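Long-range contacts in lipopolysaccharide core heptose(I) kinase RfaP (Pseudomonas aeruginosa, PDB 6DFL), which phosphorylates the first heptose of the inner core of lipopolysaccharide at the expense of ATP, and also phosphorylates protein tyrosines, its own included: residues 22-28 with 37-41; 138-143 with 177-182; 151-156 with 230-234; 212-216 with 255-259. All blocks are in the same frame, centred on the assembly; numbering follows the deposited sequence.

Contact 1: residues 22-28 with 37-41; sequences VEALQGK and RTLRT
Two hydrogen bonds tie residues 22-28 to the edge of strand 37-41: the hydroxyl Thr41 OG1 donates to Gln26 O (2.8 Å), and the amide Arg40 N donates to Lys28 O (3.0 Å, 159°). Two CA-H...O contacts accompany them, from Gly27 CA to Arg40 O (3.1 Å) and from Leu39 CA to Lys28 O (3.3 Å). After helix 18-24, residues 25-28 run as a loop along the strand, with CA atoms 4.8 Å apart for Gly27 and Thr41 and 5.3 Å for Lys28 and Arg40. Gly27 (153/-171) must be glycine, since a CB would clash with Arg40 O. The helix end brings Glu23 OE2 over a face of the Arg37 guanidinium, 4.0 Å from NH2, a long salt bridge without a directed N-H. Leu25 (chi1 m, chi2 t) packs CB against Leu39 CD1 at 4.4 Å, and both leucines touch Val50 on strand 48-53. Strand 37-41 is an outermost strand of the five-stranded antiparallel sheet, which corresponds to the N-terminal lobe of the protein kinase fold.

Contact 2: residues 138-143 with 177-182; sequences RLKRAL and VSADDF
The helix beside the acyl channel, 137-156, is flanked here by the loop between strands 169-172 and 184-186; Leu143 comes to about 4 Å from the bound acyl-phosphopantetheine. Residues 138-143 are regular helix, whereas 177-182 form a tight turn in which Ser178 N bonds to Asp181 O (3.1 Å) and Ser178 OG accepts from Asp180 N (2.9 Å), an ST turn. The turn presses Ala179 onto the helix, CA to CA 4.1 Å from Leu139, with Ala179 CB 3.5 Å from Leu139 N; so close an approach leaves room for little more than a methyl. In the protein kinase fold such strands belong to the C-terminal lobe, and this loop packs on one flank of its long helix. Phe182 (chi1 p) lays one ring face against Leu143, with CE2 3.5 Å from Leu143 CD2, while CE1 meets Ala142 CB at 3.4 Å. Leu139 (chi1 t, chi2 p) reaches Val177 CG1 through CD1 at 4.2 Å. At the exposed end, Arg138 NH1 makes a salt bridge to Asp180 OD2 (2.7 Å), its guanidinium face covering Ala179 CB. Lys140 reaches Asp223 and an acidic side chain of the acyl carrier protein, and Arg141 the carrier's backbone.

Contact 3: residues 151-156 with 230-234; sequences VGDMHR and TYFRR
Two helices of the kinase fold's mainly helical C-terminal lobe meet here, the end of 137-156 and the last turn of 221-232, with Gly152 CA and Tyr231 CA only 5.0 Å apart. A CB on Gly152 would strike both Tyr231 O and Arg156 NH2. After Phe232, Arg233 leaves helical phi/psi with positive phi (56/52). Tyr231 (chi1 t) slides its ring along the first helix, CE1 3.7 Å from Val151 CG1, until OH reaches His155 ND1 in a very short hydrogen bond of 2.3 Å; the other ring nitrogen, His155 NE2, is bonded to Asp206 of helix 200-212. The His155 side chain is about 11 Å from that of Asp163, probably catalytic. Arg156 (chi1 m, chi2 t) donates NH2 to the helix-end carbonyl Tyr231 O (2.6 Å) and pairs NH1 with Asp153 OD1 (2.5 Å). On its face the Arg233 guanidinium stacks nearly parallel, centres 3.9 Å apart and planes at 7°. Two like charges thus lie flat together, and the Asp153 carboxylate probably offsets part of their repulsion.

Contact 4: residues 212-216 with 255-259; sequences FSALD and EKLYE
Phe212 ends helix 200-212 and begins a type I beta turn that runs to Leu215, bringing the chain round against the last turn of the C-terminal helix, 244-257. Its ring (chi1 m) receives Leu257 CD1 over one face, a CH-pi contact 3.8 Å from the centroid and 22° off the normal; the nearest ring atom, CG, is 3.6 Å from that methyl. Ser213 and Ala214, the turn's central residues, face the rest of the lobe instead, Ser213 OG bonding to Ile166 N. Within the helical C-terminal part of this kinase, the end of helix 244-257 thus meets the loop between helices 200-212 and 221-232, which also carries Ile217 and Leu219 of the acyl pocket. Leu215 (chi1 m, chi2 t) points toward the helix and meets two partners, CD1 4.1 Å from Leu257 CB and CB 4.0 Å from Tyr258 CE1, while its carbonyl O comes to 3.1 Å from the same CE1. CA to CA, Leu215 and Tyr258 are 7.5 Å apart, and Phe212 and Leu257 7.8 Å. Last in line, Asp216 (chi1 t) brings OD1 to 2.9 Å from Tyr258 OH, where the chain has already left helix 244-257.

The four contacts illustrate how a two-lobed kinase fold is held together locally around separate sites. Contact 1 lies in the N-terminal lobe, its centre 35 to 36 Å from those of the other three. Contacts 2 and 3 share helix 137-156, their centres 19 Å apart, and contact 4 lies 24 Å from contact 2 and 23 Å from contact 3. The side chains of Thr38, His155 and Phe212 are each about 11 to 12 Å from that of Asp163, the probable catalytic residue. The acyl ligand passes nearest contact 2, about 4 Å from Leu143, and about 7 Å from both Val151 and Phe212, so contacts 2, 3 and 4 all lie near it.

Contact 1: residues 22-28 with 37-41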
loop_
_atom_site.group_PDB
_atom_site.type_symbol
_atom_site.label_atom_id
_atom_site.label_comp_id
_atom_site.label_asym_id
_atom_site.label_seq_id
_atom_site.Cartn_x
_atom_site.Cartn_y
_atom_site.Cartn_z
ATOM N N VAL A 22 1.769 -22.437 -23.807
ATOM C CA VAL A 22 2.393 -21.756 -22.670
ATOM C C VAL A 22 3.638 -22.491 -22.246
ATOM O O VAL A 22 4.634 -21.868 -21.864
ATOM C CB VAL A 22 1.454 -21.593 -21.462
ATOM C CG1 VAL A 22 0.895 -20.204 -21.442
ATOM C CG2 VAL A 22 0.393 -22.672 -21.401
ATOM N N GLU A 23 3.591 -23.828 -22.279
ATOM C CA GLU A 23 4.739 -24.651 -21.934
ATOM C C GLU A 23 5.869 -24.510 -22.947
ATOM O O GLU A 23 7.002 -24.907 -22.658
ATOM C CB GLU A 23 4.309 -26.114 -21.832
ATOM C CG GLU A 23 3.230 -26.378 -20.813
ATOM C CD GLU A 23 3.795 -26.739 -19.456
ATOM O OE1 GLU A 23 3.058 -27.334 -18.641
ATOM O OE2 GLU A 23 4.979 -26.435 -19.204
ATOM N N ALA A 24 5.582 -23.968 -24.127
ATOM C CA ALA A 24 6.591 -23.770 -25.156
ATOM C C ALA A 24 7.184 -22.368 -25.146
ATOM O O ALA A 24 8.182 -22.133 -25.835
ATOM C CB ALA A 24 6.001 -24.066 -26.541
ATOM N N LEU A 25 6.596 -21.437 -24.397
ATOM C CA LEU A 25 7.169 -20.106 -24.266
ATOM C C LEU A 25 8.501 -20.180 -23.536
ATOM O O LEU A 25 8.718 -21.042 -22.677
ATOM C CB LEU A 25 6.217 -19.188 -23.514
ATOM C CG LEU A 25 4.982 -18.756 -24.291
ATOM C CD1 LEU A 25 3.931 -18.280 -23.312
ATOM C CD2 LEU A 25 5.337 -17.659 -25.283
ATOM N N GLN A 26 9.393 -19.250 -23.875
ATOM C CA GLN A 26 10.786 -19.321 -23.460
ATOM C C GLN A 26 11.281 -17.980 -22.943
ATOM O O GLN A 26 10.802 -16.913 -23.345
ATOM C CB GLN A 26 11.676 -19.786 -24.616
ATOM C CG GLN A 26 11.530 -21.263 -24.916
ATOM C CD GLN A 26 11.582 -21.555 -26.397
ATOM O OE1 GLN A 26 12.618 -21.374 -27.041
ATOM N NE2 GLN A 26 10.461 -22.003 -26.952
ATOM N N GLY A 27 12.256 -18.059 -22.055
ATOM C CA GLY A 27 12.863 -16.891 -21.461
ATOM C C GLY A 27 13.410 -17.241 -20.090
ATOM O O GLY A 27 13.455 -18.406 -19.697
ATOM N N LYS A 28 13.832 -16.200 -19.368
ATOM C CA LYS A 28 14.404 -16.399 -18.043
ATOM C C LYS A 28 13.399 -17.110 -17.147
ATOM O O LYS A 28 12.372 -16.526 -16.779
ATOM C CB LYS A 28 14.832 -15.066 -17.427
ATOM C CG LYS A 28 15.507 -15.205 -16.066
ATOM C CD LYS A 28 16.442 -14.034 -15.775
ATOM C CE LYS A 28 15.701 -12.699 -15.773
ATOM N NZ LYS A 28 16.622 -11.542 -15.547
ATOM N N ARG A 37 5.601 -22.941 -11.952
ATOM C CA ARG A 37 6.620 -22.407 -12.849
ATOM C C ARG A 37 6.320 -20.945 -13.142
ATOM O O ARG A 37 5.156 -20.578 -13.338
ATOM C CB ARG A 37 6.681 -23.202 -14.160
ATOM C CG ARG A 37 7.945 -22.981 -14.978
ATOM C CD ARG A 37 8.068 -24.047 -16.060
ATOM N NE ARG A 37 7.455 -23.633 -17.315
ATOM C CZ ARG A 37 8.040 -23.703 -18.508
ATOM N NH1 ARG A 37 9.274 -24.200 -18.635
ATOM N NH2 ARG A 37 7.376 -23.289 -19.583
ATOM N N THR A 38 7.372 -20.122 -13.164
ATOM C CA THR A 38 7.292 -18.733 -13.590
ATOM C C THR A 38 8.422 -18.460 -14.567
ATOM O O THR A 38 9.547 -18.906 -14.347
ATOM C CB THR A 38 7.401 -17.765 -12.413
ATOM O OG1 THR A 38 6.673 -18.286 -11.293
ATOM C CG2 THR A 38 6.839 -16.400 -12.802
ATOM N N LEU A 39 8.134 -17.729 -15.641
ATOM C CA LEU A 39 9.186 -17.354 -16.571
ATOM C C LEU A 39 8.809 -16.043 -17.229
ATOM O O LEU A 39 7.634 -15.782 -17.467
ATOM C CB LEU A 39 9.430 -18.430 -17.643
ATOM C CG LEU A 39 8.324 -18.679 -18.671
ATOM C CD1 LEU A 39 8.721 -18.196 -20.055
ATOM C CD2 LEU A 39 7.949 -20.144 -18.715
ATOM N N ARG A 40 9.817 -15.223 -17.519
ATOM C CA ARG A 40 9.639 -14.018 -18.320
ATOM C C ARG A 40 9.835 -14.343 -19.793
ATOM O O ARG A 40 10.735 -15.108 -20.159
ATOM C CB ARG A 40 10.626 -12.928 -17.902
ATOM C CG ARG A 40 10.514 -11.661 -18.721
ATOM C CD ARG A 40 11.435 -10.597 -18.156
ATOM N NE ARG A 40 11.177 -9.276 -18.712
ATOM C CZ ARG A 40 11.604 -8.865 -19.902
ATOM N NH1 ARG A 40 12.308 -9.679 -20.672
ATOM N NH2 ARG A 40 11.323 -7.638 -20.324
ATOM N N THR A 41 8.987 -13.768 -20.638
ATOM C CA THR A 41 9.077 -14.000 -22.070
ATOM C C THR A 41 8.749 -12.702 -22.787
ATOM O O THR A 41 8.148 -11.793 -22.216
ATOM C CB THR A 41 8.147 -15.141 -22.524
ATOM O OG1 THR A 41 8.410 -15.481 -23.893
ATOM C CG2 THR A 41 6.690 -14.740 -22.372
#

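Contact 2: residues 138-143 with 177-182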
loop_
_atom_site.group_PDB
_atom_site.type_symbol
_atom_site.label_atom_id
_atom_site.label_comp_id
_atom_site.label_asym_id
_atom_site.label_seq_id
_atom_site.Cartn_x
_atom_site.Cartn_y
_atom_site.Cartn_z
ATOM N N ARG A 138 6.208 15.581 1.768
ATOM C CA ARG A 138 4.943 15.484 1.045
ATOM C C ARG A 138 4.929 14.274 0.117
ATOM O O ARG A 138 3.921 13.564 0.033
ATOM C CB ARG A 138 4.665 16.775 0.276
ATOM C CG ARG A 138 3.302 17.377 0.613
ATOM C CD ARG A 138 3.055 18.731 -0.056
ATOM N NE ARG A 138 2.721 18.589 -1.469
ATOM C CZ ARG A 138 3.557 18.864 -2.465
ATOM N NH1 ARG A 138 3.168 18.700 -3.725
ATOM N NH2 ARG A 138 4.781 19.308 -2.198
ATOM N N LEU A 139 6.042 14.010 -0.576
ATOM C CA LEU A 139 6.133 12.782 -1.359
ATOM C C LEU A 139 5.890 11.559 -0.485
ATOM O O LEU A 139 5.132 10.653 -0.854
ATOM C CB LEU A 139 7.495 12.666 -2.031
ATOM C CG LEU A 139 7.555 11.382 -2.855
ATOM C CD1 LEU A 139 6.414 11.371 -3.864
ATOM C CD2 LEU A 139 8.886 11.261 -3.559
ATOM N N LYS A 140 6.518 11.527 0.685
ATOM C CA LYS A 140 6.355 10.400 1.588
ATOM C C LYS A 140 4.887 10.186 1.919
ATOM O O LYS A 140 4.324 9.117 1.662
ATOM C CB LYS A 140 7.176 10.644 2.850
ATOM C CG LYS A 140 7.136 9.524 3.848
ATOM C CD LYS A 140 7.883 9.952 5.080
ATOM C CE LYS A 140 7.899 8.859 6.107
ATOM N NZ LYS A 140 8.346 9.445 7.399
ATOM N N ARG A 141 4.231 11.221 2.448
ATOM C CA ARG A 141 2.845 11.072 2.882
ATOM C C ARG A 141 1.919 10.734 1.713
ATOM O O ARG A 141 1.001 9.919 1.852
ATOM C CB ARG A 141 2.406 12.338 3.609
ATOM C CG ARG A 141 3.167 12.569 4.921
ATOM C CD ARG A 141 2.605 13.785 5.663
ATOM N NE ARG A 141 3.280 15.031 5.315
ATOM C CZ ARG A 141 4.194 15.620 6.081
ATOM N NH1 ARG A 141 4.557 15.077 7.240
ATOM N NH2 ARG A 141 4.740 16.759 5.684
ATOM N N ALA A 142 2.175 11.299 0.538
ATOM C CA ALA A 142 1.371 10.934 -0.622
ATOM C C ALA A 142 1.487 9.446 -0.947
ATOM O O ALA A 142 0.489 8.818 -1.325
ATOM C CB ALA A 142 1.782 11.777 -1.823
ATOM N N LEU A 143 2.685 8.859 -0.805
ATOM C CA LEU A 143 2.834 7.426 -1.062
ATOM C C LEU A 143 2.153 6.595 0.020
ATOM O O LEU A 143 1.405 5.663 -0.285
ATOM C CB LEU A 143 4.314 7.069 -1.168
ATOM C CG LEU A 143 4.943 7.539 -2.469
ATOM C CD1 LEU A 143 6.448 7.529 -2.375
ATOM C CD2 LEU A 143 4.488 6.657 -3.602
ATOM N N VAL A 177 8.756 11.446 -10.741
ATOM C CA VAL A 177 7.857 11.209 -9.624
ATOM C C VAL A 177 7.893 12.417 -8.696
ATOM O O VAL A 177 8.974 12.854 -8.283
ATOM C CB VAL A 177 8.247 9.920 -8.883
ATOM C CG1 VAL A 177 7.453 9.778 -7.606
ATOM C CG2 VAL A 177 8.032 8.717 -9.784
ATOM N N SER A 178 6.714 12.956 -8.369
ATOM C CA SER A 178 6.575 14.019 -7.382
ATOM C C SER A 178 5.372 13.715 -6.503
ATOM O O SER A 178 4.602 12.791 -6.773
ATOM C CB SER A 178 6.379 15.383 -8.035
ATOM O OG SER A 178 4.987 15.659 -8.136
ATOM N N ALA A 179 5.184 14.537 -5.462
ATOM C CA ALA A 179 4.059 14.320 -4.556
ATOM C C ALA A 179 2.722 14.569 -5.242
ATOM O O ALA A 179 1.679 14.095 -4.768
ATOM C CB ALA A 179 4.189 15.213 -3.323
ATOM N N ASP A 180 2.723 15.311 -6.344
ATOM C CA ASP A 180 1.473 15.667 -6.993
ATOM C C ASP A 180 1.159 14.759 -8.156
ATOM O O ASP A 180 0.013 14.737 -8.619
ATOM C CB ASP A 180 1.514 17.121 -7.466
ATOM C CG ASP A 180 1.667 18.083 -6.320
ATOM O OD1 ASP A 180 0.920 17.926 -5.330
ATOM O OD2 ASP A 180 2.552 18.962 -6.383
ATOM N N ASP A 181 2.137 13.987 -8.605
ATOM C CA ASP A 181 1.976 13.186 -9.808
ATOM C C ASP A 181 2.833 11.926 -9.668
ATOM O O ASP A 181 4.066 11.992 -9.759
ATOM C CB ASP A 181 2.360 14.004 -11.027
ATOM C CG ASP A 181 1.818 13.420 -12.297
ATOM O OD1 ASP A 181 0.574 13.450 -12.464
ATOM O OD2 ASP A 181 2.629 12.926 -13.122
ATOM N N PHE A 182 2.168 10.792 -9.429
ATOM C CA PHE A 182 2.774 9.463 -9.399
ATOM C C PHE A 182 1.657 8.430 -9.417
ATOM O O PHE A 182 0.564 8.681 -8.902
ATOM C CB PHE A 182 3.654 9.257 -8.161
ATOM C CG PHE A 182 2.895 9.256 -6.865
ATOM C CD1 PHE A 182 2.702 10.434 -6.156
ATOM C CD2 PHE A 182 2.386 8.078 -6.342
ATOM C CE1 PHE A 182 2.007 10.445 -4.949
ATOM C CE2 PHE A 182 1.681 8.078 -5.130
ATOM C CZ PHE A 182 1.493 9.270 -4.434
#

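Contact 3: residues 151-156 with 230-234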
loop_
_atom_site.group_PDB
_atom_site.type_symbol
_atom_site.label_atom_id
_atom_site.label_comp_id
_atom_site.label_asym_id
_atom_site.label_seq_id
_atom_site.Cartn_x
_atom_site.Cartn_y
_atom_site.Cartn_z
ATOM N N VAL A 151 -5.194 -0.401 -0.921
ATOM C CA VAL A 151 -5.482 -1.557 -0.078
ATOM C C VAL A 151 -6.923 -1.504 0.415
ATOM O O VAL A 151 -7.692 -2.459 0.246
ATOM C CB VAL A 151 -4.467 -1.629 1.081
ATOM C CG1 VAL A 151 -4.817 -2.716 2.079
ATOM C CG2 VAL A 151 -3.049 -1.843 0.554
ATOM N N GLY A 152 -7.316 -0.377 1.020
ATOM C CA GLY A 152 -8.727 -0.144 1.290
ATOM C C GLY A 152 -9.617 -0.448 0.104
ATOM O O GLY A 152 -10.594 -1.186 0.231
ATOM N N ASP A 153 -9.266 0.085 -1.075
ATOM C CA ASP A 153 -10.063 -0.178 -2.274
ATOM C C ASP A 153 -10.097 -1.663 -2.601
ATOM O O ASP A 153 -11.162 -2.224 -2.896
ATOM C CB ASP A 153 -9.514 0.614 -3.463
ATOM C CG ASP A 153 -10.178 1.999 -3.613
ATOM O OD1 ASP A 153 -10.918 2.407 -2.698
ATOM O OD2 ASP A 153 -9.947 2.666 -4.646
HETATM N N MSE A 154 -8.942 -2.313 -2.541
HETATM C CA MSE A 154 -8.825 -3.735 -2.734
HETATM C C MSE A 154 -9.748 -4.508 -1.795
HETATM O O MSE A 154 -10.478 -5.397 -2.229
HETATM C CB MSE A 154 -7.387 -4.135 -2.491
HETATM C CG MSE A 154 -6.869 -5.292 -3.276
HETATM SE SE MSE A 154 -4.985 -5.500 -2.769
HETATM C CE MSE A 154 -5.249 -6.285 -1.002
ATOM N N HIS A 155 -9.684 -4.174 -0.505
ATOM C CA HIS A 155 -10.476 -4.895 0.481
ATOM C C HIS A 155 -11.956 -4.661 0.269
ATOM O O HIS A 155 -12.741 -5.614 0.298
ATOM C CB HIS A 155 -10.088 -4.484 1.890
ATOM C CG HIS A 155 -8.775 -5.029 2.324
ATOM N ND1 HIS A 155 -8.130 -4.595 3.460
ATOM C CD2 HIS A 155 -7.984 -5.978 1.774
ATOM C CE1 HIS A 155 -6.991 -5.251 3.586
ATOM N NE2 HIS A 155 -6.883 -6.097 2.580
ATOM N N ARG A 156 -12.362 -3.391 0.062
ATOM C CA ARG A 156 -13.779 -3.115 -0.156
ATOM C C ARG A 156 -14.242 -3.765 -1.441
ATOM O O ARG A 156 -15.445 -3.955 -1.634
ATOM C CB ARG A 156 -14.102 -1.599 -0.218
ATOM C CG ARG A 156 -13.785 -0.784 1.045
ATOM C CD ARG A 156 -13.535 0.730 0.741
ATOM N NE ARG A 156 -12.457 1.301 1.568
ATOM C CZ ARG A 156 -11.426 2.003 1.096
ATOM N NH1 ARG A 156 -11.298 2.252 -0.204
ATOM N NH2 ARG A 156 -10.501 2.467 1.927
ATOM N N THR A 230 -6.820 7.030 6.093
ATOM C CA THR A 230 -7.111 6.853 4.677
ATOM C C THR A 230 -7.546 5.426 4.390
ATOM O O THR A 230 -8.428 5.192 3.553
ATOM C CB THR A 230 -5.890 7.214 3.857
ATOM O OG1 THR A 230 -5.445 8.510 4.243
ATOM C CG2 THR A 230 -6.194 7.222 2.376
ATOM N N TYR A 231 -6.969 4.456 5.105
ATOM C CA TYR A 231 -7.319 3.061 4.841
ATOM C C TYR A 231 -8.780 2.788 5.194
ATOM O O TYR A 231 -9.538 2.248 4.379
ATOM C CB TYR A 231 -6.396 2.098 5.601
ATOM C CG TYR A 231 -6.945 0.697 5.504
ATOM C CD1 TYR A 231 -6.932 0.004 4.280
ATOM C CD2 TYR A 231 -7.521 0.077 6.605
ATOM C CE1 TYR A 231 -7.480 -1.233 4.167
ATOM C CE2 TYR A 231 -8.061 -1.186 6.496
ATOM C CZ TYR A 231 -8.035 -1.828 5.272
ATOM O OH TYR A 231 -8.576 -3.075 5.151
ATOM N N PHE A 232 -9.188 3.143 6.416
ATOM C CA PHE A 232 -10.552 2.894 6.871
ATOM C C PHE A 232 -11.558 3.916 6.352
ATOM O O PHE A 232 -12.736 3.579 6.200
ATOM C CB PHE A 232 -10.602 2.877 8.397
ATOM C CG PHE A 232 -9.961 1.659 9.025
ATOM C CD1 PHE A 232 -10.631 0.447 9.054
ATOM C CD2 PHE A 232 -8.728 1.748 9.637
ATOM C CE1 PHE A 232 -10.093 -0.635 9.659
ATOM C CE2 PHE A 232 -8.163 0.649 10.238
ATOM C CZ PHE A 232 -8.844 -0.549 10.245
ATOM N N ARG A 233 -11.125 5.138 6.034
ATOM C CA ARG A 233 -12.037 6.218 5.649
ATOM C C ARG A 233 -13.072 6.406 6.755
ATOM O O ARG A 233 -14.278 6.320 6.535
ATOM C CB ARG A 233 -12.699 5.944 4.298
ATOM C CG ARG A 233 -11.765 5.394 3.231
ATOM C CD ARG A 233 -12.481 5.223 1.897
ATOM N NE ARG A 233 -13.727 4.480 2.066
ATOM C CZ ARG A 233 -14.610 4.253 1.092
ATOM N NH1 ARG A 233 -14.379 4.708 -0.135
ATOM N NH2 ARG A 233 -15.729 3.573 1.344
ATOM N N ARG A 234 -12.558 6.550 7.955
ATOM C CA ARG A 234 -13.321 6.737 9.200
ATOM C C ARG A 234 -12.467 7.714 9.995
ATOM O O ARG A 234 -11.314 7.927 9.700
ATOM C CB ARG A 234 -13.527 5.439 9.983
ATOM C CG ARG A 234 -14.291 4.334 9.263
ATOM C CD ARG A 234 -15.695 4.767 8.830
ATOM N NE ARG A 234 -16.548 5.141 9.957
ATOM C CZ ARG A 234 -17.733 5.747 9.842
ATOM N NH1 ARG A 234 -18.238 6.051 8.651
ATOM N NH2 ARG A 234 -18.421 6.038 10.928
#

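Contact 4: residues 212-216 with 255-259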
loop_
_atom_site.group_PDB
_atom_site.type_symbol
_atom_site.label_atom_id
_atom_site.label_comp_id
_atom_site.label_asym_id
_atom_site.label_seq_id
_atom_site.Cartn_x
_atom_site.Cartn_y
_atom_site.Cartn_z
ATOM N N PHE A 212 4.321 -4.871 8.669
ATOM C CA PHE A 212 5.621 -5.458 8.989
ATOM C C PHE A 212 6.596 -5.274 7.847
ATOM O O PHE A 212 7.791 -5.113 8.084
ATOM C CB PHE A 212 5.460 -6.923 9.367
ATOM C CG PHE A 212 4.445 -7.133 10.468
ATOM C CD1 PHE A 212 4.239 -6.148 11.423
ATOM C CD2 PHE A 212 3.681 -8.281 10.534
ATOM C CE1 PHE A 212 3.322 -6.312 12.429
ATOM C CE2 PHE A 212 2.741 -8.441 11.555
ATOM C CZ PHE A 212 2.571 -7.449 12.492
ATOM N N SER A 213 6.112 -5.207 6.613
ATOM C CA SER A 213 7.042 -4.932 5.530
ATOM C C SER A 213 7.570 -3.507 5.561
ATOM O O SER A 213 8.428 -3.170 4.745
ATOM C CB SER A 213 6.384 -5.219 4.180
ATOM O OG SER A 213 5.722 -4.078 3.659
ATOM N N ALA A 214 7.102 -2.644 6.470
ATOM C CA ALA A 214 7.448 -1.231 6.357
ATOM C C ALA A 214 8.033 -0.659 7.643
ATOM O O ALA A 214 8.133 0.567 7.770
ATOM C CB ALA A 214 6.232 -0.428 5.904
ATOM N N LEU A 215 8.472 -1.522 8.566
ATOM C CA LEU A 215 9.004 -1.107 9.862
ATOM C C LEU A 215 10.329 -0.363 9.786
ATOM O O LEU A 215 10.759 0.192 10.806
ATOM C CB LEU A 215 9.183 -2.320 10.767
ATOM C CG LEU A 215 7.892 -3.096 10.977
ATOM C CD1 LEU A 215 8.139 -4.291 11.862
ATOM C CD2 LEU A 215 6.780 -2.161 11.552
ATOM N N ASP A 216 10.970 -0.302 8.623
ATOM C CA ASP A 216 12.348 0.156 8.538
ATOM C C ASP A 216 12.506 1.354 7.609
ATOM O O ASP A 216 13.596 1.599 7.093
ATOM C CB ASP A 216 13.242 -1.008 8.087
ATOM C CG ASP A 216 14.706 -0.715 8.263
ATOM O OD1 ASP A 216 15.119 -0.441 9.412
ATOM O OD2 ASP A 216 15.435 -0.747 7.248
ATOM N N GLU A 255 7.228 -4.621 17.317
ATOM C CA GLU A 255 8.336 -4.462 18.255
ATOM C C GLU A 255 9.301 -5.648 18.181
ATOM O O GLU A 255 10.495 -5.470 17.917
ATOM C CB GLU A 255 7.798 -4.274 19.673
ATOM C CG GLU A 255 7.514 -2.810 20.025
ATOM C CD GLU A 255 6.515 -2.628 21.184
ATOM O OE1 GLU A 255 6.460 -3.515 22.073
ATOM O OE2 GLU A 255 5.788 -1.596 21.202
ATOM N N LYS A 256 8.791 -6.872 18.402
ATOM C CA LYS A 256 9.643 -8.065 18.385
ATOM C C LYS A 256 10.365 -8.215 17.054
ATOM O O LYS A 256 11.558 -8.537 17.021
ATOM C CB LYS A 256 8.820 -9.324 18.674
ATOM C CG LYS A 256 8.406 -9.483 20.128
ATOM C CD LYS A 256 7.562 -10.732 20.328
ATOM C CE LYS A 256 6.099 -10.376 20.555
ATOM N NZ LYS A 256 5.926 -9.475 21.727
ATOM N N LEU A 257 9.660 -7.967 15.947
ATOM C CA LEU A 257 10.272 -8.060 14.627
ATOM C C LEU A 257 11.422 -7.077 14.441
ATOM O O LEU A 257 12.283 -7.303 13.583
ATOM C CB LEU A 257 9.213 -7.840 13.548
ATOM C CG LEU A 257 8.168 -8.946 13.393
ATOM C CD1 LEU A 257 6.991 -8.451 12.571
ATOM C CD2 LEU A 257 8.773 -10.162 12.740
ATOM N N TYR A 258 11.464 -6.000 15.219
ATOM C CA TYR A 258 12.567 -5.055 15.140
ATOM C C TYR A 258 13.745 -5.591 15.958
ATOM O O TYR A 258 13.633 -5.794 17.176
ATOM C CB TYR A 258 12.105 -3.666 15.603
ATOM C CG TYR A 258 12.613 -2.588 14.676
ATOM C CD1 TYR A 258 12.223 -2.560 13.339
ATOM C CD2 TYR A 258 13.530 -1.633 15.116
ATOM C CE1 TYR A 258 12.721 -1.600 12.461
ATOM C CE2 TYR A 258 14.028 -0.661 14.248
ATOM C CZ TYR A 258 13.621 -0.648 12.920
ATOM O OH TYR A 258 14.124 0.309 12.052
ATOM N N GLU A 259 14.861 -5.849 15.277
ATOM C CA GLU A 259 16.019 -6.524 15.863
ATOM C C GLU A 259 17.245 -6.391 14.961
ATOM O O GLU A 259 18.366 -6.231 15.450
ATOM C CB GLU A 259 15.704 -7.997 16.107
ATOM C CG GLU A 259 15.396 -8.770 14.832
ATOM C CD GLU A 259 14.704 -10.085 15.115
ATOM O OE1 GLU A 259 14.587 -10.441 16.307
ATOM O OE2 GLU A 259 14.269 -10.757 14.155
ATOM O OXT GLU A 259 17.151 -6.435 13.731
#